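MGS-M4 (Unidentified, PDB 4Q3M) is an aldo-keto reductase with a TIM-barrel fold that probably reduces carbonyl compounds with a nicotinamide cofactor, its natural substrate being unknown. Local coordinates at residues A30-D43 / I228-F241. Numbering follows the deposited sequence.
With SO4 (sulfate ion), chain G.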
ATOM      1  N   ALA A  30      10.083  25.005  17.445  1.00 65.89           N
ATOM      2  CA  ALA A  30       9.234  24.901  16.263  1.00 59.07           C
ATOM      3  C   ALA A  30       7.768  25.167  16.590  1.00 59.60           C
ATOM      4  O   ALA A  30       7.080  25.872  15.850  1.00 62.00           O
ATOM      5  CB  ALA A  30       9.391  23.530  15.622  1.00 55.77           C
ATOM      6  N   VAL A  31       7.299  24.603  17.699  1.00 58.95           N
ATOM      7  CA  VAL A  31       5.909  24.756  18.115  1.00 60.63           C
ATOM      8  C   VAL A  31       5.538  26.221  18.329  1.00 71.12           C
ATOM      9  O   VAL A  31       4.527  26.694  17.811  1.00 72.56           O
ATOM     10  CB  VAL A  31       5.616  23.966  19.408  1.00 57.00           C
ATOM     11  CG1 VAL A  31       4.265  24.360  19.985  1.00 56.72           C
ATOM     12  CG2 VAL A  31       5.664  22.470  19.137  1.00 53.81           C
ATOM     13  N   LYS A  32       6.365  26.941  19.082  1.00 78.22           N
ATOM     14  CA  LYS A  32       6.095  28.345  19.370  1.00 82.67           C
ATOM     15  C   LYS A  32       6.290  29.222  18.138  1.00 80.56           C
ATOM     16  O   LYS A  32       5.519  30.153  17.905  1.00 80.75           O
ATOM     17  CB  LYS A  32       6.982  28.846  20.508  1.00 90.44           C
ATOM     18  CG  LYS A  32       6.704  30.285  20.901  1.00 99.82           C
ATOM     19  CD  LYS A  32       6.274  30.382  22.350  1.00107.83           C
ATOM     20  CE  LYS A  32       7.328  29.792  23.266  1.00112.90           C
ATOM     21  NZ  LYS A  32       6.983  29.997  24.693  1.00116.36           N
ATOM     22  N   ALA A  33       7.322  28.925  17.352  1.00 78.63           N
ATOM     23  CA  ALA A  33       7.564  29.644  16.105  1.00 75.67           C
ATOM     24  C   ALA A  33       6.367  29.492  15.173  1.00 69.38           C
ATOM     25  O   ALA A  33       6.096  30.359  14.344  1.00 72.19           O
ATOM     26  CB  ALA A  33       8.832  29.141  15.432  1.00 61.98           C
ATOM     27  N   ALA A  34       5.655  28.380  15.328  1.00 61.21           N
ATOM     28  CA  ALA A  34       4.433  28.132  14.578  1.00 57.68           C
ATOM     29  C   ALA A  34       3.243  28.828  15.233  1.00 56.87           C
ATOM     30  O   ALA A  34       2.450  29.484  14.558  1.00 59.83           O
ATOM     31  CB  ALA A  34       4.178  26.639  14.466  1.00 54.96           C
ATOM     32  N   LEU A  35       3.126  28.682  16.550  1.00 55.05           N
ATOM     33  CA  LEU A  35       2.028  29.285  17.300  1.00 59.04           C
ATOM     34  C   LEU A  35       2.011  30.804  17.150  1.00 66.80           C
ATOM     35  O   LEU A  35       0.946  31.412  17.033  1.00 69.66           O
ATOM     36  CB  LEU A  35       2.116  28.904  18.781  1.00 52.95           C
ATOM     37  CG  LEU A  35       1.657  27.493  19.154  1.00 57.17           C
ATOM     38  CD1 LEU A  35       1.929  27.208  20.622  1.00 56.34           C
ATOM     39  CD2 LEU A  35       0.181  27.306  18.839  1.00 48.11           C
ATOM     40  N   GLU A  36       3.194  31.411  17.153  1.00 69.93           N
ATOM     41  CA  GLU A  36       3.313  32.849  16.941  1.00 72.97           C
ATOM     42  C   GLU A  36       2.957  33.210  15.503  1.00 74.57           C
ATOM     43  O   GLU A  36       2.438  34.293  15.235  1.00 79.75           O
ATOM     44  CB  GLU A  36       4.729  33.330  17.267  1.00 76.37           C
ATOM     45  CG  GLU A  36       5.112  33.209  18.733  1.00 80.35           C
ATOM     46  CD  GLU A  36       6.559  33.582  18.985  1.00 85.46           C
ATOM     47  OE1 GLU A  36       6.977  33.589  20.162  1.00 89.08           O
ATOM     48  OE2 GLU A  36       7.281  33.867  18.006  1.00 86.00           O
ATOM     49  N   GLY A  37       3.238  32.292  14.584  1.00 72.58           N
ATOM     50  CA  GLY A  37       2.977  32.512  13.174  1.00 71.80           C
ATOM     51  C   GLY A  37       1.504  32.465  12.817  1.00 67.21           C
ATOM     52  O   GLY A  37       1.094  32.977  11.775  1.00 65.44           O
ATOM     53  N   GLY A  38       0.704  31.848  13.681  1.00 64.71           N
ATOM     54  CA  GLY A  38      -0.729  31.772  13.462  1.00 62.31           C
ATOM     55  C   GLY A  38      -1.295  30.370  13.572  1.00 58.40           C
ATOM     56  O   GLY A  38      -2.509  30.178  13.485  1.00 55.18           O
ATOM     57  N   TYR A  39      -0.418  29.387  13.755  1.00 55.35           N
ATOM     58  CA  TYR A  39      -0.846  28.002  13.917  1.00 51.87           C
ATOM     59  C   TYR A  39      -1.698  27.829  15.169  1.00 50.02           C
ATOM     60  O   TYR A  39      -1.384  28.379  16.222  1.00 53.47           O
ATOM     61  CB  TYR A  39       0.361  27.063  13.988  1.00 51.55           C
ATOM     62  CG  TYR A  39       1.048  26.802  12.665  1.00 51.57           C
ATOM     63  CD1 TYR A  39       1.873  27.756  12.087  1.00 56.55           C
ATOM     64  CD2 TYR A  39       0.884  25.590  12.004  1.00 48.37           C
ATOM     65  CE1 TYR A  39       2.511  27.516  10.886  1.00 57.26           C
ATOM     66  CE2 TYR A  39       1.517  25.342  10.800  1.00 49.96           C
ATOM     67  CZ  TYR A  39       2.329  26.310  10.245  1.00 56.93           C
ATOM     68  OH  TYR A  39       2.961  26.071   9.047  1.00 61.30           O
ATOM     69  N   ARG A  40      -2.778  27.067  15.043  1.00 48.29           N
ATOM     70  CA  ARG A  40      -3.615  26.725  16.187  1.00 47.42           C
ATOM     71  C   ARG A  40      -3.838  25.218  16.231  1.00 48.28           C
ATOM     72  O   ARG A  40      -4.794  24.733  16.836  1.00 40.03           O
ATOM     73  CB  ARG A  40      -4.952  27.466  16.126  1.00 45.73           C
ATOM     74  CG  ARG A  40      -4.837  28.968  16.342  1.00 48.61           C
ATOM     75  CD  ARG A  40      -4.192  29.284  17.683  1.00 51.11           C
ATOM     76  NE  ARG A  40      -4.130  30.719  17.944  1.00 58.05           N
ATOM     77  CZ  ARG A  40      -3.117  31.502  17.585  1.00 60.73           C
ATOM     78  NH1 ARG A  40      -2.074  30.989  16.945  1.00 61.72           N
ATOM     79  NH2 ARG A  40      -3.145  32.798  17.865  1.00 60.90           N
ATOM     80  N   HIS A  41      -2.937  24.485  15.585  1.00 48.57           N
ATOM     81  CA  HIS A  41      -3.029  23.034  15.502  1.00 49.70           C
ATOM     82  C   HIS A  41      -1.637  22.411  15.572  1.00 49.08           C
ATOM     83  O   HIS A  41      -0.772  22.707  14.749  1.00 54.53           O
ATOM     84  CB  HIS A  41      -3.743  22.622  14.211  1.00 55.57           C
ATOM     85  CG  HIS A  41      -3.841  21.141  14.010  1.00 58.90           C
ATOM     86  ND1 HIS A  41      -4.106  20.576  12.782  1.00 56.77           N
ATOM     87  CD2 HIS A  41      -3.719  20.109  14.880  1.00 60.35           C
ATOM     88  CE1 HIS A  41      -4.137  19.262  12.900  1.00 55.68           C
ATOM     89  NE2 HIS A  41      -3.905  18.952  14.163  1.00 58.08           N
ATOM     90  N   ILE A  42      -1.426  21.554  16.566  1.00 44.46           N
ATOM     91  CA  ILE A  42      -0.146  20.877  16.740  1.00 44.32           C
ATOM     92  C   ILE A  42      -0.331  19.363  16.706  1.00 50.21           C
ATOM     93  O   ILE A  42      -1.201  18.821  17.389  1.00 54.39           O
ATOM     94  CB  ILE A  42       0.533  21.279  18.064  1.00 46.15           C
ATOM     95  CG1 ILE A  42       0.607  22.803  18.192  1.00 46.13           C
ATOM     96  CG2 ILE A  42       1.922  20.667  18.159  1.00 48.75           C
ATOM     97  CD1 ILE A  42       1.528  23.457  17.186  1.00 47.18           C
ATOM     98  N   ASP A  43       0.487  18.685  15.909  1.00 48.29           N
ATOM     99  CA  ASP A  43       0.378  17.239  15.750  1.00 43.11           C
ATOM    100  C   ASP A  43       1.618  16.521  16.279  1.00 40.80           C
ATOM    101  O   ASP A  43       2.720  16.705  15.761  1.00 42.45           O
ATOM    102  CB  ASP A  43       0.155  16.884  14.278  1.00 44.44           C
ATOM    103  CG  ASP A  43      -0.032  15.395  14.058  1.00 45.53           C
ATOM    104  OD1 ASP A  43      -1.190  14.929  14.090  1.00 47.91           O
ATOM    105  OD2 ASP A  43       0.979  14.691  13.848  1.00 42.79           O
ATOM    106  N   ILE A 228      -0.784  18.616   7.676  1.00 50.05           N
ATOM    107  CA  ILE A 228       0.153  18.886   8.762  1.00 47.84           C
ATOM    108  C   ILE A 228       1.613  18.752   8.326  1.00 42.22           C
ATOM    109  O   ILE A 228       2.259  17.741   8.600  1.00 42.56           O
ATOM    110  CB  ILE A 228      -0.102  17.949   9.960  1.00 49.16           C
ATOM    111  CG1 ILE A 228      -0.438  16.538   9.471  1.00 46.57           C
ATOM    112  CG2 ILE A 228      -1.237  18.481  10.817  1.00 53.10           C
ATOM    113  CD1 ILE A 228      -0.481  15.504  10.571  1.00 49.63           C
ATOM    114  N   PRO A 229       2.143  19.780   7.646  1.00 43.13           N
ATOM    115  CA  PRO A 229       3.545  19.753   7.213  1.00 48.36           C
ATOM    116  C   PRO A 229       4.523  19.839   8.383  1.00 56.46           C
ATOM    117  O   PRO A 229       4.365  20.687   9.262  1.00 59.55           O
ATOM    118  CB  PRO A 229       3.660  20.985   6.310  1.00 45.42           C
ATOM    119  CG  PRO A 229       2.577  21.896   6.775  1.00 45.24           C
ATOM    120  CD  PRO A 229       1.451  21.005   7.207  1.00 40.61           C
ATOM    121  N   LYS A 230       5.523  18.963   8.385  1.00 56.27           N
ATOM    122  CA  LYS A 230       6.527  18.938   9.443  1.00 62.12           C
ATOM    123  C   LYS A 230       7.705  19.844   9.102  1.00 65.41           C
ATOM    124  O   LYS A 230       8.148  19.887   7.954  1.00 65.03           O
ATOM    125  CB  LYS A 230       7.019  17.508   9.680  1.00 65.59           C
ATOM    126  CG  LYS A 230       5.911  16.485   9.863  1.00 68.68           C
ATOM    127  CD  LYS A 230       6.471  15.074   9.953  1.00 72.67           C
ATOM    128  CE  LYS A 230       5.361  14.034   9.963  1.00 74.10           C
ATOM    129  NZ  LYS A 230       4.507  14.137  11.177  1.00 76.74           N
ATOM    130  N   SER A 231       8.209  20.558  10.106  1.00 69.12           N
ATOM    131  CA  SER A 231       9.352  21.449   9.925  1.00 67.52           C
ATOM    132  C   SER A 231       9.905  21.934  11.263  1.00 69.69           C
ATOM    133  O   SER A 231       9.177  22.022  12.251  1.00 69.59           O
ATOM    134  CB  SER A 231       8.967  22.653   9.062  1.00 67.19           C
ATOM    135  OG  SER A 231      10.087  23.488   8.820  1.00 70.74           O
ATOM    136  N   ILE A 232      11.197  22.245  11.285  1.00 71.54           N
ATOM    137  CA  ILE A 232      11.823  22.855  12.453  1.00 75.31           C
ATOM    138  C   ILE A 232      12.509  24.157  12.059  1.00 80.24           C
ATOM    139  O   ILE A 232      13.132  24.820  12.890  1.00 84.96           O
ATOM    140  CB  ILE A 232      12.853  21.921  13.115  1.00 79.70           C
ATOM    141  CG1 ILE A 232      13.940  21.524  12.113  1.00 82.59           C
ATOM    142  CG2 ILE A 232      12.165  20.695  13.696  1.00 78.28           C
ATOM    143  CD1 ILE A 232      15.070  20.724  12.725  1.00 87.56           C
ATOM    144  N   THR A 233      12.392  24.515  10.784  1.00 79.80           N
ATOM    145  CA  THR A 233      12.951  25.762  10.278  1.00 83.97           C
ATOM    146  C   THR A 233      11.882  26.848  10.263  1.00 85.94           C
ATOM    147  O   THR A 233      10.964  26.803   9.444  1.00 84.02           O
ATOM    148  CB  THR A 233      13.530  25.590   8.862  1.00 80.99           C
ATOM    149  OG1 THR A 233      14.443  24.486   8.847  1.00 80.85           O
ATOM    150  CG2 THR A 233      14.254  26.853   8.425  1.00 82.39           C
ATOM    151  N   PRO A 234      12.007  27.831  11.172  1.00 90.49           N
ATOM    152  CA  PRO A 234      11.027  28.900  11.412  1.00 90.85           C
ATOM    153  C   PRO A 234      10.511  29.576  10.143  1.00 88.00           C
ATOM    154  O   PRO A 234       9.315  29.856  10.052  1.00 86.47           O
ATOM    155  CB  PRO A 234      11.811  29.896  12.267  1.00 97.33           C
ATOM    156  CG  PRO A 234      12.783  29.053  13.004  1.00 99.94           C
ATOM    157  CD  PRO A 234      13.188  27.970  12.042  1.00 96.06           C
ATOM    158  N   GLU A 235      11.395  29.829   9.183  1.00 90.32           N
ATOM    159  CA  GLU A 235      11.001  30.485   7.941  1.00 89.06           C
ATOM    160  C   GLU A 235       9.998  29.651   7.152  1.00 80.57           C
ATOM    161  O   GLU A 235       8.942  30.145   6.760  1.00 75.61           O
ATOM    162  CB  GLU A 235      12.223  30.778   7.069  1.00 93.44           C
ATOM    163  CG  GLU A 235      11.875  31.078   5.619  1.00 92.60           C
ATOM    164  CD  GLU A 235      12.769  32.136   5.006  1.00 99.00           C
ATOM    165  OE1 GLU A 235      14.003  32.048   5.179  1.00103.80           O
ATOM    166  OE2 GLU A 235      12.236  33.056   4.349  1.00 99.55           O
ATOM    167  N   ARG A 236      10.333  28.385   6.922  1.00 80.19           N
ATOM    168  CA  ARG A 236       9.474  27.505   6.141  1.00 82.07           C
ATOM    169  C   ARG A 236       8.169  27.213   6.875  1.00 81.63           C
ATOM    170  O   ARG A 236       7.154  26.910   6.251  1.00 76.80           O
ATOM    171  CB  ARG A 236      10.198  26.200   5.806  1.00 85.50           C
ATOM    172  CG  ARG A 236      10.227  25.892   4.319  1.00 92.87           C
ATOM    173  CD  ARG A 236      10.747  24.494   4.039  1.00 98.35           C
ATOM    174  NE  ARG A 236      10.675  24.170   2.617  1.00101.05           N
ATOM    175  CZ  ARG A 236      10.896  22.961   2.112  1.00101.94           C
ATOM    176  NH1 ARG A 236      11.203  21.951   2.915  1.00102.90           N
ATOM    177  NH2 ARG A 236      10.807  22.760   0.804  1.00102.07           N
ATOM    178  N   ILE A 237       8.202  27.307   8.201  1.00 82.20           N
ATOM    179  CA  ILE A 237       6.999  27.156   9.009  1.00 77.56           C
ATOM    180  C   ILE A 237       6.008  28.272   8.686  1.00 73.49           C
ATOM    181  O   ILE A 237       4.805  28.037   8.571  1.00 69.41           O
ATOM    182  CB  ILE A 237       7.321  27.173  10.517  1.00 79.36           C
ATOM    183  CG1 ILE A 237       8.255  26.016  10.876  1.00 77.50           C
ATOM    184  CG2 ILE A 237       6.047  27.088  11.338  1.00 79.14           C
ATOM    185  CD1 ILE A 237       8.695  26.014  12.324  1.00 81.57           C
ATOM    186  N   VAL A 238       6.530  29.484   8.529  1.00 75.61           N
ATOM    187  CA  VAL A 238       5.712  30.636   8.170  1.00 73.95           C
ATOM    188  C   VAL A 238       5.224  30.522   6.729  1.00 72.36           C
ATOM    189  O   VAL A 238       4.067  30.823   6.429  1.00 72.11           O
ATOM    190  CB  VAL A 238       6.491  31.957   8.347  1.00 72.27           C
ATOM    191  CG1 VAL A 238       5.638  33.143   7.923  1.00 71.51           C
ATOM    192  CG2 VAL A 238       6.945  32.112   9.789  1.00 71.36           C
ATOM    193  N   GLN A 239       6.111  30.079   5.842  1.00 69.58           N
ATOM    194  CA  GLN A 239       5.767  29.889   4.438  1.00 65.51           C
ATOM    195  C   GLN A 239       4.670  28.843   4.277  1.00 62.06           C
ATOM    196  O   GLN A 239       3.710  29.047   3.535  1.00 59.46           O
ATOM    197  CB  GLN A 239       7.000  29.478   3.630  1.00 64.45           C
ATOM    198  CG  GLN A 239       8.079  30.544   3.552  1.00 70.41           C
ATOM    199  CD  GLN A 239       9.257  30.114   2.699  1.00 72.69           C
ATOM    200  OE1 GLN A 239       9.328  28.970   2.248  1.00 71.16           O
ATOM    201  NE2 GLN A 239      10.190  31.031   2.475  1.00 74.83           N
ATOM    202  N   ASN A 240       4.814  27.729   4.987  1.00 59.80           N
ATOM    203  CA  ASN A 240       3.835  26.650   4.932  1.00 53.65           C
ATOM    204  C   ASN A 240       2.469  27.075   5.459  1.00 53.55           C
ATOM    205  O   ASN A 240       1.460  26.429   5.179  1.00 51.80           O
ATOM    206  CB  ASN A 240       4.339  25.437   5.717  1.00 51.70           C
ATOM    207  CG  ASN A 240       5.466  24.711   5.008  1.00 46.20           C
ATOM    208  OD1 ASN A 240       6.046  25.224   4.052  1.00 46.83           O
ATOM    209  ND2 ASN A 240       5.784  23.510   5.477  1.00 44.87           N
ATOM    210  N   PHE A 241       2.441  28.166   6.219  1.00 58.84           N
ATOM    211  CA  PHE A 241       1.193  28.682   6.766  1.00 61.25           C
ATOM    212  C   PHE A 241       0.578  29.738   5.854  1.00 63.98           C
ATOM    213  O   PHE A 241      -0.641  29.896   5.811  1.00 65.12           O
ATOM    214  CB  PHE A 241       1.418  29.265   8.160  1.00 62.15           C
ATOM    215  CG  PHE A 241       0.148  29.617   8.880  1.00 63.53           C
ATOM    216  CD1 PHE A 241      -0.647  28.626   9.432  1.00 63.32           C
ATOM    217  CD2 PHE A 241      -0.250  30.938   9.006  1.00 64.16           C
ATOM    218  CE1 PHE A 241      -1.817  28.946  10.094  1.00 63.62           C
ATOM    219  CE2 PHE A 241      -1.419  31.263   9.669  1.00 64.79           C
ATOM    220  CZ  PHE A 241      -2.203  30.265  10.214  1.00 64.42           C
TER
HETATM  221  S   SO4 G 301       6.538  16.723   5.368  1.00 60.52           S
HETATM  222  O1  SO4 G 301       7.948  17.076   5.494  1.00 60.98           O
HETATM  223  O2  SO4 G 301       6.169  15.798   6.435  1.00 62.59           O
HETATM  224  O3  SO4 G 301       5.726  17.932   5.473  1.00 65.74           O
HETATM  225  O4  SO4 G 301       6.310  16.091   4.072  1.00 53.10           O
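Tyr39 has CG anti to its carbonyl carbon (chi1 -75°) and Phe241 has CG anti to the backbone N (chi1 -171°), which brings the two rings together where the helices after the first and last strands of the TIM barrel, 26-37 and 234-241, lie side by side. The two side chains run antiparallel alongside one another, CD1 of Phe241 over the centre of one tyrosine face and the planes inclined at 38°. Tyr39 OH donates to Ile237 O (2.7 Å), in the carbonyl plane and on a lone pair. A phenylalanine in place of Tyr39 would probably keep the ring contact but lose this bond, leaving the side chain less firmly tied to helix 234-241. Ile237 projects onto helix 26-37 and the Tyr39 ring: CG2 reaches Ala34 CB (3.7 Å) and Tyr39 CE1 (3.6 Å). Ala30, Ala33, Ala34 and Gly37 meet 234-241, the axes of segments 30-37 and 234-241 approaching to 9.4 Å. A Schellman motif ends the first helix; at the positive phi of Gly38, its C-prime residue, a side chain would jam against the preceding carbonyl O. Phe241 CZ lies near Gly38 O. Backbone N atoms of Lys230, Leu187 and Ser189 donate to a sulfate; Lys230, Ser231 and Arg236 resemble the run binding the cofactor's adenosine phosphate in relatives, so it may mark an anion site near the cofactor. Asp43, salt-bridged to Lys73 and hydrogen-bonded to Gln158, is consistent with the Asp of the aldo-keto reductase catalytic tetrad, Lys73 with its Lys. Crossing Asp43 at about a right angle, Ile228 packs CD1 3.5 Å from Asp43 CG.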